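Local structure of Pre-mRNA splicing factor PRP8 (Cyanidioschyzon merolae, 6NQI) at residues Arg17-Trp29 against Val40-Arg54. The protein probably binds U5 and U6 snRNA and pre-mRNA introns as a spliceosome component, of which this chain is the RNase H-like domain. Sequence-based numbering, arbitrary orientation.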
loop_
_atom_site.group_PDB
_atom_site.type_symbol
_atom_site.label_atom_id
_atom_site.label_comp_id
_atom_site.label_asym_id
_atom_site.label_seq_id
_atom_site.Cartn_x
_atom_site.Cartn_y
_atom_site.Cartn_z
ATOM N N ARG A 17 3.794 -2.521 8.182
ATOM C CA ARG A 17 4.828 -3.426 8.666
ATOM C C ARG A 17 6.255 -2.985 8.312
ATOM O O ARG A 17 7.215 -3.599 8.799
ATOM C CB ARG A 17 4.550 -4.821 8.125
ATOM C CG ARG A 17 3.365 -5.449 8.773
ATOM C CD ARG A 17 3.050 -6.789 8.174
ATOM N NE ARG A 17 2.406 -6.680 6.868
ATOM C CZ ARG A 17 1.898 -7.731 6.227
ATOM N NH1 ARG A 17 1.974 -8.932 6.798
ATOM N NH2 ARG A 17 1.305 -7.586 5.040
ATOM N N THR A 18 6.414 -1.961 7.475
ATOM C CA THR A 18 7.698 -1.338 7.182
ATOM C C THR A 18 7.706 0.119 7.634
ATOM O O THR A 18 8.300 0.994 6.996
ATOM C CB THR A 18 8.023 -1.426 5.690
ATOM O OG1 THR A 18 7.007 -0.749 4.934
ATOM C CG2 THR A 18 8.157 -2.868 5.248
ATOM N N ALA A 19 7.091 0.403 8.774
ATOM C CA ALA A 19 7.139 1.779 9.236
ATOM C C ALA A 19 8.460 2.058 9.950
ATOM O O ALA A 19 8.981 3.177 9.871
ATOM C CB ALA A 19 5.940 2.070 10.137
ATOM N N TYR A 20 8.998 1.068 10.649
ATOM C CA TYR A 20 10.347 1.112 11.184
ATOM C C TYR A 20 11.232 0.157 10.400
ATOM O O TYR A 20 10.986 -1.052 10.394
ATOM C CB TYR A 20 10.394 0.766 12.672
ATOM C CG TYR A 20 11.809 0.602 13.171
ATOM C CD1 TYR A 20 12.624 1.711 13.408
ATOM C CD2 TYR A 20 12.330 -0.656 13.407
ATOM C CE1 TYR A 20 13.925 1.563 13.857
ATOM C CE2 TYR A 20 13.620 -0.813 13.860
ATOM C CZ TYR A 20 14.419 0.295 14.085
ATOM O OH TYR A 20 15.715 0.106 14.530
ATOM N N ARG A 21 12.276 0.688 9.771
ATOM C CA ARG A 21 13.309 -0.161 9.195
ATOM C C ARG A 21 14.636 0.220 9.836
ATOM O O ARG A 21 14.947 1.416 9.929
ATOM C CB ARG A 21 13.394 -0.023 7.661
ATOM C CG ARG A 21 12.216 -0.685 6.910
ATOM C CD ARG A 21 12.500 -0.865 5.415
ATOM N NE ARG A 21 12.864 0.388 4.776
ATOM C CZ ARG A 21 13.566 0.464 3.657
ATOM N NH1 ARG A 21 13.973 -0.654 3.067
ATOM N NH2 ARG A 21 13.872 1.650 3.144
ATOM N N PRO A 22 15.403 -0.748 10.363
ATOM C CA PRO A 22 16.640 -0.405 11.085
ATOM C C PRO A 22 17.506 0.580 10.316
ATOM O O PRO A 22 17.904 0.305 9.181
ATOM C CB PRO A 22 17.333 -1.764 11.253
ATOM C CG PRO A 22 16.210 -2.750 11.270
ATOM C CD PRO A 22 15.199 -2.206 10.278
ATOM N N HIS A 23 17.764 1.743 10.923
ATOM C CA HIS A 23 18.645 2.771 10.356
ATOM C C HIS A 23 18.252 3.183 8.937
ATOM O O HIS A 23 19.102 3.402 8.072
ATOM C CB HIS A 23 20.105 2.333 10.376
ATOM C CG HIS A 23 20.660 2.024 11.738
ATOM N ND1 HIS A 23 20.837 0.736 12.202
ATOM C CD2 HIS A 23 21.161 2.840 12.697
ATOM C CE1 HIS A 23 21.381 0.776 13.406
ATOM N NE2 HIS A 23 21.591 2.041 13.728
ATOM N N ALA A 24 16.952 3.277 8.681
ATOM C CA ALA A 24 16.494 3.768 7.387
ATOM C C ALA A 24 15.075 4.284 7.538
ATOM O O ALA A 24 14.351 3.886 8.455
ATOM C CB ALA A 24 16.556 2.690 6.302
ATOM N N ASN A 25 14.703 5.214 6.663
ATOM C CA ASN A 25 13.313 5.652 6.603
ATOM C C ASN A 25 12.415 4.470 6.265
ATOM O O ASN A 25 12.730 3.676 5.376
ATOM C CB ASN A 25 13.133 6.738 5.543
ATOM C CG ASN A 25 14.019 7.949 5.769
ATOM O OD1 ASN A 25 14.382 8.280 6.900
ATOM N ND2 ASN A 25 14.345 8.638 4.685
ATOM N N GLY A 26 11.309 4.342 7.000
ATOM C CA GLY A 26 10.283 3.359 6.713
ATOM C C GLY A 26 9.228 3.881 5.749
ATOM O O GLY A 26 9.332 4.979 5.200
ATOM N N VAL A 27 8.180 3.069 5.554
ATOM C CA VAL A 27 7.076 3.390 4.640
ATOM C C VAL A 27 5.788 2.793 5.198
ATOM O O VAL A 27 5.797 1.709 5.789
ATOM C CB VAL A 27 7.343 2.876 3.201
ATOM C CG1 VAL A 27 6.095 2.942 2.359
ATOM C CG2 VAL A 27 8.401 3.705 2.511
ATOM N N ILE A 28 4.680 3.507 5.017
ATOM C CA ILE A 28 3.333 2.970 5.210
ATOM C C ILE A 28 2.615 2.964 3.860
ATOM O O ILE A 28 2.587 3.985 3.157
ATOM C CB ILE A 28 2.536 3.785 6.245
ATOM C CG1 ILE A 28 3.191 3.680 7.617
ATOM C CG2 ILE A 28 1.020 3.321 6.253
ATOM C CD1 ILE A 28 2.523 4.509 8.671
ATOM N N TRP A 29 2.070 1.809 3.478
ATOM C CA TRP A 29 1.397 1.657 2.190
ATOM C C TRP A 29 -0.118 1.657 2.335
ATOM O O TRP A 29 -0.654 1.018 3.244
ATOM C CB TRP A 29 1.806 0.347 1.529
ATOM C CG TRP A 29 3.238 0.035 1.652
ATOM C CD1 TRP A 29 3.849 -0.625 2.673
ATOM C CD2 TRP A 29 4.247 0.313 0.687
ATOM N NE1 TRP A 29 5.189 -0.750 2.415
ATOM C CE2 TRP A 29 5.455 -0.185 1.196
ATOM C CE3 TRP A 29 4.245 0.933 -0.567
ATOM C CZ2 TRP A 29 6.651 -0.072 0.504
ATOM C CZ3 TRP A 29 5.434 1.048 -1.251
ATOM C CH2 TRP A 29 6.619 0.545 -0.717
ATOM N N VAL A 40 1.983 6.007 -0.869
ATOM C CA VAL A 40 3.245 5.732 -0.197
ATOM C C VAL A 40 3.498 6.872 0.774
ATOM O O VAL A 40 3.631 8.037 0.366
ATOM C CB VAL A 40 4.402 5.593 -1.196
ATOM C CG1 VAL A 40 5.637 5.125 -0.485
ATOM C CG2 VAL A 40 4.044 4.618 -2.280
ATOM N N LYS A 41 3.521 6.554 2.060
ATOM C CA LYS A 41 3.838 7.534 3.086
ATOM C C LYS A 41 5.206 7.174 3.661
ATOM O O LYS A 41 5.333 6.194 4.399
ATOM C CB LYS A 41 2.748 7.554 4.159
ATOM C CG LYS A 41 3.103 8.377 5.362
ATOM C CD LYS A 41 3.052 9.885 5.075
ATOM C CE LYS A 41 3.164 10.688 6.378
ATOM N NZ LYS A 41 3.145 12.156 6.135
ATOM N N ILE A 42 6.228 7.948 3.318
ATOM C CA ILE A 42 7.575 7.696 3.833
ATOM C C ILE A 42 7.649 8.181 5.276
ATOM O O ILE A 42 7.338 9.339 5.559
ATOM C CB ILE A 42 8.640 8.376 2.953
ATOM C CG1 ILE A 42 8.430 7.980 1.477
ATOM C CG2 ILE A 42 10.013 7.997 3.417
ATOM C CD1 ILE A 42 9.285 8.728 0.481
ATOM N N VAL A 43 7.994 7.279 6.197
ATOM C CA VAL A 43 8.151 7.572 7.626
ATOM C C VAL A 43 9.632 7.861 7.898
ATOM O O VAL A 43 10.477 6.958 7.839
ATOM C CB VAL A 43 7.648 6.414 8.497
ATOM C CG1 VAL A 43 7.921 6.688 9.976
ATOM C CG2 VAL A 43 6.162 6.174 8.252
ATOM N N HIS A 44 9.960 9.114 8.206
ATOM C CA HIS A 44 11.359 9.482 8.360
ATOM C C HIS A 44 11.973 8.887 9.622
ATOM O O HIS A 44 11.285 8.636 10.614
ATOM C CB HIS A 44 11.509 10.992 8.380
ATOM C CG HIS A 44 12.840 11.451 7.889
ATOM N ND1 HIS A 44 13.908 11.682 8.731
ATOM C CD2 HIS A 44 13.287 11.683 6.633
ATOM C CE1 HIS A 44 14.948 12.058 8.011
ATOM N NE2 HIS A 44 14.597 12.068 6.738
ATOM N N ARG A 45 13.298 8.698 9.588
ATOM C CA ARG A 45 13.981 8.109 10.730
ATOM C C ARG A 45 13.868 8.946 11.991
ATOM O O ARG A 45 13.907 8.377 13.086
ATOM C CB ARG A 45 15.474 7.949 10.457
ATOM C CG ARG A 45 15.917 6.798 9.626
ATOM C CD ARG A 45 17.304 7.110 9.119
ATOM N NE ARG A 45 17.193 8.300 8.288
ATOM C CZ ARG A 45 18.191 8.876 7.633
ATOM N NH1 ARG A 45 19.431 8.390 7.711
ATOM N NH2 ARG A 45 17.945 9.958 6.903
ATOM N N THR A 46 13.673 10.267 11.883
ATOM C CA THR A 46 13.648 11.065 13.110
ATOM C C THR A 46 12.481 10.658 13.991
ATOM O O THR A 46 12.539 10.841 15.214
ATOM C CB THR A 46 13.595 12.570 12.808
ATOM O OG1 THR A 46 12.368 12.896 12.134
ATOM C CG2 THR A 46 14.788 12.987 11.946
ATOM N N THR A 47 11.435 10.085 13.377
ATOM C CA THR A 47 10.314 9.522 14.120
ATOM C C THR A 47 10.807 8.661 15.276
ATOM O O THR A 47 10.386 8.836 16.424
ATOM C CB THR A 47 9.443 8.689 13.169
ATOM O OG1 THR A 47 9.023 9.489 12.060
ATOM C CG2 THR A 47 8.234 8.109 13.868
ATOM N N TRP A 48 11.779 7.796 15.011
ATOM C CA TRP A 48 12.183 6.817 16.007
ATOM C C TRP A 48 13.295 7.300 16.931
ATOM O O TRP A 48 13.572 6.623 17.926
ATOM C CB TRP A 48 12.636 5.530 15.302
ATOM C CG TRP A 48 11.688 5.094 14.287
ATOM C CD1 TRP A 48 11.846 5.140 12.933
ATOM C CD2 TRP A 48 10.397 4.538 14.525
ATOM N NE1 TRP A 48 10.719 4.647 12.310
ATOM C CE2 TRP A 48 9.819 4.273 13.270
ATOM C CE3 TRP A 48 9.680 4.235 15.677
ATOM C CZ2 TRP A 48 8.563 3.717 13.140
ATOM C CZ3 TRP A 48 8.449 3.694 15.554
ATOM C CH2 TRP A 48 7.891 3.430 14.291
ATOM N N ALA A 49 13.902 8.455 16.655
ATOM C CA ALA A 49 14.990 8.929 17.499
ATOM C C ALA A 49 14.512 9.035 18.938
ATOM O O ALA A 49 13.443 9.589 19.212
ATOM C CB ALA A 49 15.498 10.277 16.995
ATOM N N GLY A 50 15.263 8.421 19.850
ATOM C CA GLY A 50 14.925 8.503 21.256
ATOM C C GLY A 50 13.640 7.813 21.669
ATOM O O GLY A 50 13.120 8.102 22.747
ATOM N N GLN A 51 13.102 6.912 20.858
ATOM C CA GLN A 51 11.808 6.321 21.173
ATOM C C GLN A 51 11.962 5.099 22.076
ATOM O O GLN A 51 13.065 4.648 22.370
ATOM C CB GLN A 51 11.066 5.972 19.888
ATOM C CG GLN A 51 10.504 7.208 19.192
ATOM C CD GLN A 51 9.578 8.023 20.096
ATOM O OE1 GLN A 51 8.745 7.462 20.814
ATOM N NE2 GLN A 51 9.722 9.348 20.064
ATOM N N THR A 52 10.831 4.556 22.530
ATOM C CA THR A 52 10.878 3.472 23.511
ATOM C C THR A 52 10.132 2.219 23.084
ATOM O O THR A 52 10.610 1.117 23.340
ATOM C CB THR A 52 10.341 3.955 24.862
ATOM O OG1 THR A 52 11.066 5.123 25.255
ATOM C CG2 THR A 52 10.507 2.884 25.931
ATOM N N ARG A 53 8.978 2.337 22.438
ATOM C CA ARG A 53 8.247 1.162 21.975
ATOM C C ARG A 53 7.839 1.369 20.528
ATOM O O ARG A 53 7.072 2.290 20.228
ATOM C CB ARG A 53 7.030 0.897 22.858
ATOM C CG ARG A 53 7.408 0.542 24.291
ATOM C CD ARG A 53 6.198 0.602 25.198
ATOM N NE ARG A 53 5.643 1.950 25.214
ATOM C CZ ARG A 53 5.672 2.762 26.265
ATOM N NH1 ARG A 53 6.212 2.361 27.416
ATOM N NH2 ARG A 53 5.144 3.976 26.168
ATOM N N ARG A 54 8.359 0.520 19.633
ATOM C CA ARG A 54 8.097 0.718 18.207
ATOM C C ARG A 54 6.637 0.443 17.868
ATOM O O ARG A 54 6.046 1.154 17.049
ATOM C CB ARG A 54 9.025 -0.147 17.337
ATOM C CG ARG A 54 8.951 -1.664 17.520
ATOM C CD ARG A 54 10.067 -2.348 16.711
ATOM N NE ARG A 54 10.498 -3.619 17.298
ATOM C CZ ARG A 54 11.589 -3.773 18.049
ATOM N NH1 ARG A 54 12.378 -2.737 18.309
ATOM N NH2 ARG A 54 11.896 -4.967 18.548
#
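Ile28 and Lys41 form a hydrogen-bonded pair of an antiparallel hairpin, with Ile28 N to Lys41 O at 2.8 Å and Lys41 N to Ile28 O at 2.9 Å. Gly26 and Val43 form the next such pair, in which Gly26 N to Val43 O is weak.

Asn25 extends the polar contacts past the last pair. Asn25 OD1 accepts a hydrogen bond from Arg45 N at 2.9 Å and a weak one from Arg45 NE at 3.1 Å. A bend at chi3 (-62°) turns Arg45 NE toward Asn25 OD1; the amide and guanidinium planes stand 75° apart. The same OD1 sits over the centre of one face of the His44 ring. Asn25 ND2 bonds to Thr129 O of helix 123-130, which joins this corner of the hairpin to that helix.

Tyr20 and Trp48 form an edge-to-face pair. The Tyr20 edge, at CD1, meets the five-membered ring of Trp48, with the planes at 81°. Tyr20 CB makes a CH-pi contact over the six-membered ring. In the plane of the indole, Trp48 NE1 gives a weak bond to Ala19 O at 3.3 Å. With an alanine in place of Trp48, Tyr20 would probably lose its aromatic partner and Ala19 O this weak donor.

Apolar packing lines both sheet faces. Val27 CG1 touches Val40 CG1 at 3.6 Å, and Trp29 CZ3 lies by Val40 CG2. On the other face Ile28 CG1 meets Val43 CG2 at 3.9 Å.

The arrangement is an antiparallel beta hairpin, made of strands 24-32 and 37-43 in the central mixed sheet of the RNase H-like fold.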